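Local coordinates for protein carbamate kinase (Mycoplasma penetrans, PDB 4AXS) that probably acts as a carbamate kinase, transferring a phosphate group between carbamoyl phosphate and ADP in the arginine deiminase pathway, at residues P40-I54 with Y106-E118. Sequence-based numbering, arbitrary orientation.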
loop_
_atom_site.group_PDB
_atom_site.type_symbol
_atom_site.label_atom_id
_atom_site.label_comp_id
_atom_site.label_asym_id
_atom_site.label_seq_id
_atom_site.Cartn_x
_atom_site.Cartn_y
_atom_site.Cartn_z
ATOM N N PRO A 40 13.636 2.509 -9.693
ATOM C CA PRO A 40 13.126 3.497 -8.741
ATOM C C PRO A 40 13.678 4.861 -9.121
ATOM O O PRO A 40 12.942 5.856 -9.191
ATOM C CB PRO A 40 13.725 3.043 -7.404
ATOM C CG PRO A 40 14.083 1.604 -7.599
ATOM C CD PRO A 40 14.436 1.456 -9.046
ATOM N N SER A 41 14.981 4.883 -9.392
ATOM C CA SER A 41 15.679 6.123 -9.685
ATOM C C SER A 41 14.819 6.997 -10.564
ATOM O O SER A 41 14.499 8.124 -10.183
ATOM C CB SER A 41 17.026 5.852 -10.366
ATOM O OG SER A 41 17.955 5.209 -9.496
ATOM N N GLN A 42 14.428 6.466 -11.729
ATOM C CA GLN A 42 13.700 7.243 -12.734
ATOM C C GLN A 42 12.187 7.284 -12.498
ATOM O O GLN A 42 11.520 8.251 -12.889
ATOM C CB GLN A 42 14.017 6.755 -14.153
ATOM C CG GLN A 42 13.445 5.390 -14.512
ATOM C CD GLN A 42 13.716 4.995 -15.969
ATOM O OE1 GLN A 42 12.831 5.086 -16.821
ATOM N NE2 GLN A 42 14.940 4.552 -16.254
ATOM N N GLN A 43 11.651 6.241 -11.860
ATOM C CA GLN A 43 10.244 6.225 -11.481
ATOM C C GLN A 43 9.956 7.449 -10.612
ATOM O O GLN A 43 8.934 8.127 -10.789
ATOM C CB GLN A 43 9.869 4.919 -10.745
ATOM C CG GLN A 43 8.353 4.752 -10.490
ATOM C CD GLN A 43 7.975 3.430 -9.814
ATOM O OE1 GLN A 43 8.210 3.232 -8.612
ATOM N NE2 GLN A 43 7.348 2.540 -10.572
ATOM N N LYS A 44 10.866 7.736 -9.678
ATOM C CA LYS A 44 10.762 8.955 -8.885
ATOM C C LYS A 44 10.748 10.200 -9.780
ATOM O O LYS A 44 9.985 11.138 -9.553
ATOM C CB LYS A 44 11.889 9.033 -7.854
ATOM C CG LYS A 44 11.458 9.619 -6.515
ATOM C CD LYS A 44 12.610 9.575 -5.498
ATOM C CE LYS A 44 13.484 8.335 -5.731
ATOM N NZ LYS A 44 14.418 8.029 -4.601
ATOM N N GLU A 45 11.592 10.203 -10.805
ATOM C CA GLU A 45 11.523 11.240 -11.862
ATOM C C GLU A 45 10.250 11.283 -12.698
ATOM O O GLU A 45 9.561 12.300 -12.753
ATOM C CB GLU A 45 12.673 11.073 -12.842
ATOM C CG GLU A 45 13.402 12.369 -13.096
ATOM C CD GLU A 45 13.607 13.179 -11.816
ATOM O OE1 GLU A 45 14.445 12.772 -10.985
ATOM O OE2 GLU A 45 12.924 14.216 -11.638
ATOM N N LEU A 46 9.935 10.173 -13.351
ATOM C CA LEU A 46 8.799 10.123 -14.281
ATOM C C LEU A 46 7.522 10.581 -13.562
ATOM O O LEU A 46 6.751 11.370 -14.105
ATOM C CB LEU A 46 8.634 8.695 -14.826
ATOM C CG LEU A 46 9.467 8.302 -16.062
ATOM C CD1 LEU A 46 10.761 9.093 -16.207
ATOM C CD2 LEU A 46 9.761 6.821 -16.066
ATOM N N VAL A 47 7.307 10.120 -12.344
ATOM C CA VAL A 47 6.028 10.348 -11.689
ATOM C C VAL A 47 5.694 11.831 -11.487
ATOM O O VAL A 47 4.532 12.185 -11.288
ATOM C CB VAL A 47 5.912 9.541 -10.360
ATOM C CG1 VAL A 47 6.904 10.054 -9.303
ATOM C CG2 VAL A 47 4.494 9.583 -9.835
ATOM N N LYS A 48 6.697 12.705 -11.546
ATOM C CA LYS A 48 6.440 14.127 -11.315
ATOM C C LYS A 48 5.450 14.642 -12.345
ATOM O O LYS A 48 4.504 15.357 -12.001
ATOM C CB LYS A 48 7.717 14.970 -11.397
ATOM C CG LYS A 48 8.990 14.321 -10.888
ATOM C CD LYS A 48 9.125 14.393 -9.374
ATOM C CE LYS A 48 10.577 14.226 -8.972
ATOM N NZ LYS A 48 11.414 15.333 -9.519
ATOM N N ILE A 49 5.681 14.281 -13.611
ATOM C CA ILE A 49 4.858 14.768 -14.738
ATOM C C ILE A 49 3.354 14.544 -14.553
ATOM O O ILE A 49 2.572 15.490 -14.578
ATOM C CB ILE A 49 5.303 14.162 -16.097
ATOM C CG1 ILE A 49 6.634 14.762 -16.547
ATOM C CG2 ILE A 49 4.248 14.410 -17.158
ATOM C CD1 ILE A 49 6.592 16.277 -16.684
ATOM N N PRO A 50 2.944 13.285 -14.360
ATOM C CA PRO A 50 1.520 13.035 -14.119
ATOM C C PRO A 50 1.004 13.836 -12.916
ATOM O O PRO A 50 -0.108 14.380 -12.949
ATOM C CB PRO A 50 1.480 11.540 -13.800
ATOM C CG PRO A 50 2.742 10.979 -14.413
ATOM C CD PRO A 50 3.752 12.052 -14.327
ATOM N N ALA A 51 1.813 13.908 -11.862
ATOM C CA ALA A 51 1.386 14.554 -10.629
ATOM C C ALA A 51 1.072 16.028 -10.860
ATOM O O ALA A 51 -0.009 16.504 -10.504
ATOM C CB ALA A 51 2.443 14.383 -9.534
ATOM N N ALA A 52 2.016 16.754 -11.449
ATOM C CA ALA A 52 1.770 18.152 -11.790
ATOM C C ALA A 52 0.472 18.315 -12.609
ATOM O O ALA A 52 -0.344 19.204 -12.327
ATOM C CB ALA A 52 2.964 18.744 -12.522
ATOM N N LYS A 53 0.274 17.453 -13.608
ATOM C CA LYS A 53 -0.978 17.475 -14.361
ATOM C C LYS A 53 -2.175 17.218 -13.434
ATOM O O LYS A 53 -3.198 17.899 -13.535
ATOM C CB LYS A 53 -0.980 16.465 -15.519
ATOM C CG LYS A 53 0.262 16.453 -16.408
ATOM C CD LYS A 53 0.306 17.564 -17.454
ATOM C CE LYS A 53 1.231 17.145 -18.614
ATOM N NZ LYS A 53 1.789 18.279 -19.420
ATOM N N ILE A 54 -2.056 16.245 -12.532
ATOM C CA ILE A 54 -3.155 15.957 -11.604
ATOM C C ILE A 54 -3.419 17.142 -10.679
ATOM O O ILE A 54 -4.569 17.477 -10.394
ATOM C CB ILE A 54 -2.904 14.684 -10.762
ATOM C CG1 ILE A 54 -3.074 13.433 -11.625
ATOM C CG2 ILE A 54 -3.878 14.623 -9.601
ATOM C CD1 ILE A 54 -2.283 12.246 -11.166
ATOM N N TYR A 106 5.260 0.014 -3.627
ATOM C CA TYR A 106 6.432 0.595 -4.253
ATOM C C TYR A 106 5.979 1.807 -5.072
ATOM O O TYR A 106 6.483 2.916 -4.893
ATOM C CB TYR A 106 7.157 -0.455 -5.091
ATOM C CG TYR A 106 8.152 0.089 -6.098
ATOM C CD1 TYR A 106 9.105 1.032 -5.723
ATOM C CD2 TYR A 106 8.147 -0.364 -7.428
ATOM C CE1 TYR A 106 10.020 1.524 -6.641
ATOM C CE2 TYR A 106 9.055 0.117 -8.344
ATOM C CZ TYR A 106 9.992 1.065 -7.944
ATOM O OH TYR A 106 10.904 1.557 -8.851
ATOM N N ILE A 107 4.979 1.622 -5.919
ATOM C CA ILE A 107 4.514 2.730 -6.734
ATOM C C ILE A 107 3.714 3.767 -5.938
ATOM O O ILE A 107 3.838 4.970 -6.170
ATOM C CB ILE A 107 3.682 2.233 -7.944
ATOM C CG1 ILE A 107 4.532 1.320 -8.838
ATOM C CG2 ILE A 107 3.143 3.417 -8.734
ATOM C CD1 ILE A 107 3.744 0.250 -9.543
ATOM N N GLY A 108 2.885 3.306 -5.007
ATOM C CA GLY A 108 2.031 4.222 -4.276
ATOM C C GLY A 108 2.871 5.222 -3.507
ATOM O O GLY A 108 2.508 6.387 -3.338
ATOM N N TYR A 109 4.019 4.755 -3.045
ATOM C CA TYR A 109 4.955 5.618 -2.363
ATOM C C TYR A 109 5.405 6.781 -3.251
ATOM O O TYR A 109 5.317 7.955 -2.852
ATOM C CB TYR A 109 6.141 4.791 -1.864
ATOM C CG TYR A 109 7.381 5.584 -1.560
ATOM C CD1 TYR A 109 7.327 6.738 -0.786
ATOM C CD2 TYR A 109 8.617 5.161 -2.021
ATOM C CE1 TYR A 109 8.483 7.462 -0.493
ATOM C CE2 TYR A 109 9.768 5.864 -1.735
ATOM C CZ TYR A 109 9.699 7.010 -0.977
ATOM O OH TYR A 109 10.850 7.700 -0.712
ATOM N N HIS A 110 5.883 6.464 -4.453
ATOM C CA HIS A 110 6.352 7.513 -5.359
ATOM C C HIS A 110 5.227 8.476 -5.761
ATOM O O HIS A 110 5.394 9.689 -5.725
ATOM C CB HIS A 110 7.028 6.914 -6.587
ATOM C CG HIS A 110 8.437 6.468 -6.344
ATOM N ND1 HIS A 110 8.976 5.349 -6.952
ATOM C CD2 HIS A 110 9.422 6.996 -5.590
ATOM C CE1 HIS A 110 10.231 5.208 -6.567
ATOM N NE2 HIS A 110 10.529 6.191 -5.736
ATOM N N MET A 111 4.072 7.940 -6.109
ATOM C CA MET A 111 2.934 8.789 -6.412
ATOM C C MET A 111 2.497 9.655 -5.222
ATOM O O MET A 111 2.255 10.851 -5.391
ATOM C CB MET A 111 1.770 7.957 -6.979
ATOM C CG MET A 111 2.152 7.236 -8.287
ATOM S SD MET A 111 0.802 6.394 -9.140
ATOM C CE MET A 111 -0.142 7.805 -9.697
ATOM N N LEU A 112 2.428 9.062 -4.025
ATOM C CA LEU A 112 1.968 9.778 -2.836
ATOM C C LEU A 112 2.813 11.007 -2.529
ATOM O O LEU A 112 2.283 12.068 -2.206
ATOM C CB LEU A 112 1.963 8.862 -1.626
ATOM C CG LEU A 112 0.927 9.210 -0.564
ATOM C CD1 LEU A 112 -0.450 9.326 -1.212
ATOM C CD2 LEU A 112 0.938 8.141 0.523
ATOM N N THR A 113 4.129 10.874 -2.619
ATOM C CA THR A 113 4.977 12.046 -2.453
ATOM C C THR A 113 4.653 13.067 -3.542
ATOM O O THR A 113 4.218 14.190 -3.261
ATOM C CB THR A 113 6.472 11.709 -2.569
ATOM O OG1 THR A 113 6.855 10.808 -1.527
ATOM C CG2 THR A 113 7.301 12.965 -2.448
ATOM N N ALA A 114 4.855 12.648 -4.792
ATOM C CA ALA A 114 4.837 13.554 -5.930
ATOM C C ALA A 114 3.552 14.363 -6.037
ATOM O O ALA A 114 3.585 15.578 -6.267
ATOM C CB ALA A 114 5.094 12.790 -7.202
ATOM N N ILE A 115 2.416 13.705 -5.862
ATOM C CA ILE A 115 1.157 14.401 -6.074
ATOM C C ILE A 115 0.844 15.289 -4.877
ATOM O O ILE A 115 0.255 16.363 -5.021
ATOM C CB ILE A 115 -0.001 13.436 -6.367
ATOM C CG1 ILE A 115 -1.319 14.197 -6.417
ATOM C CG2 ILE A 115 -0.080 12.367 -5.287
ATOM C CD1 ILE A 115 -2.517 13.299 -6.445
ATOM N N SER A 116 1.234 14.830 -3.694
ATOM C CA SER A 116 1.191 15.670 -2.506
ATOM C C SER A 116 2.074 16.885 -2.778
ATOM O O SER A 116 1.648 18.031 -2.616
ATOM C CB SER A 116 1.706 14.900 -1.281
ATOM O OG SER A 116 0.681 14.141 -0.649
ATOM N N ASN A 117 3.302 16.624 -3.211
ATOM C CA ASN A 117 4.257 17.685 -3.477
ATOM C C ASN A 117 3.716 18.730 -4.454
ATOM O O ASN A 117 3.744 19.928 -4.160
ATOM C CB ASN A 117 5.570 17.104 -3.989
ATOM C CG ASN A 117 6.531 16.779 -2.871
ATOM O OD1 ASN A 117 6.223 16.991 -1.696
ATOM N ND2 ASN A 117 7.710 16.268 -3.226
ATOM N N GLU A 118 3.218 18.276 -5.605
ATOM C CA GLU A 118 2.683 19.188 -6.614
ATOM C C GLU A 118 1.523 20.027 -6.085
ATOM O O GLU A 118 1.461 21.227 -6.335
ATOM C CB GLU A 118 2.246 18.434 -7.875
ATOM C CG GLU A 118 3.374 17.750 -8.620
ATOM C CD GLU A 118 4.490 18.703 -8.985
ATOM O OE1 GLU A 118 4.190 19.894 -9.204
ATOM O OE2 GLU A 118 5.665 18.265 -9.046
HETATM O O HOH W 1 13.400 7.042 -1.784
#
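The imidazole of His110 lies between Lys44 and Tyr109. Lys44 CB rests over one face in a CH-pi contact, 4.1 Å from the centroid of the His110 ring, and the backbone N of Lys44 sits above the same face. Tyr109 CD2 is above the opposite face, offset toward the rim. At the edge, in the ring plane, is Gln43 OE1. As modelled, His110 ND1 donates a hydrogen bond to Gln43 OE1 at 2.8 Å, with an angle of 157° at the hydrogen. OE1 also lies over a face of the Tyr106 ring, too close for its place, and so the bond, to be certain. The amide plane stands 76° from the imidazole. The Gln43 side chain is extended, with CG anti to the backbone N, which carries the amide over to the ring edge. Pro40 CA lies at the edge of the Tyr106 ring, against Tyr106 OH.

His110 NE2 bonds Glu98 of the second subunit, which Pro40 also touches. If the Gln43 bond is as modelled, both ring nitrogens have a partner. A bend at chi3 brings Lys44 CE alongside NE2, and a water links Lys44 NZ to Tyr109 OH.

Further along, the contact is apolar. Val47 spreads its two methyls: CG2 meets Met111 CG at 3.7 Å, and CG1 meets Ala114 CB at 3.9 Å. Ala51 CB lies 3.9 Å from Ala114 CB, and these small residues let the backbones come close. Glu118 CG lies against the backbone N of Ala52, and the bend at chi2 brings OE1 to Ala52 CB. Ile54 CG2 touches Ile115 CD1 at 3.7 Å.

Helix 48-54 crosses 106-118 at -42°, with axes 8.2 Å apart. Both helices pack beside strand 64-68, at one edge of the mixed central sheet, as expected for the alpha/beta amino acid kinase fold.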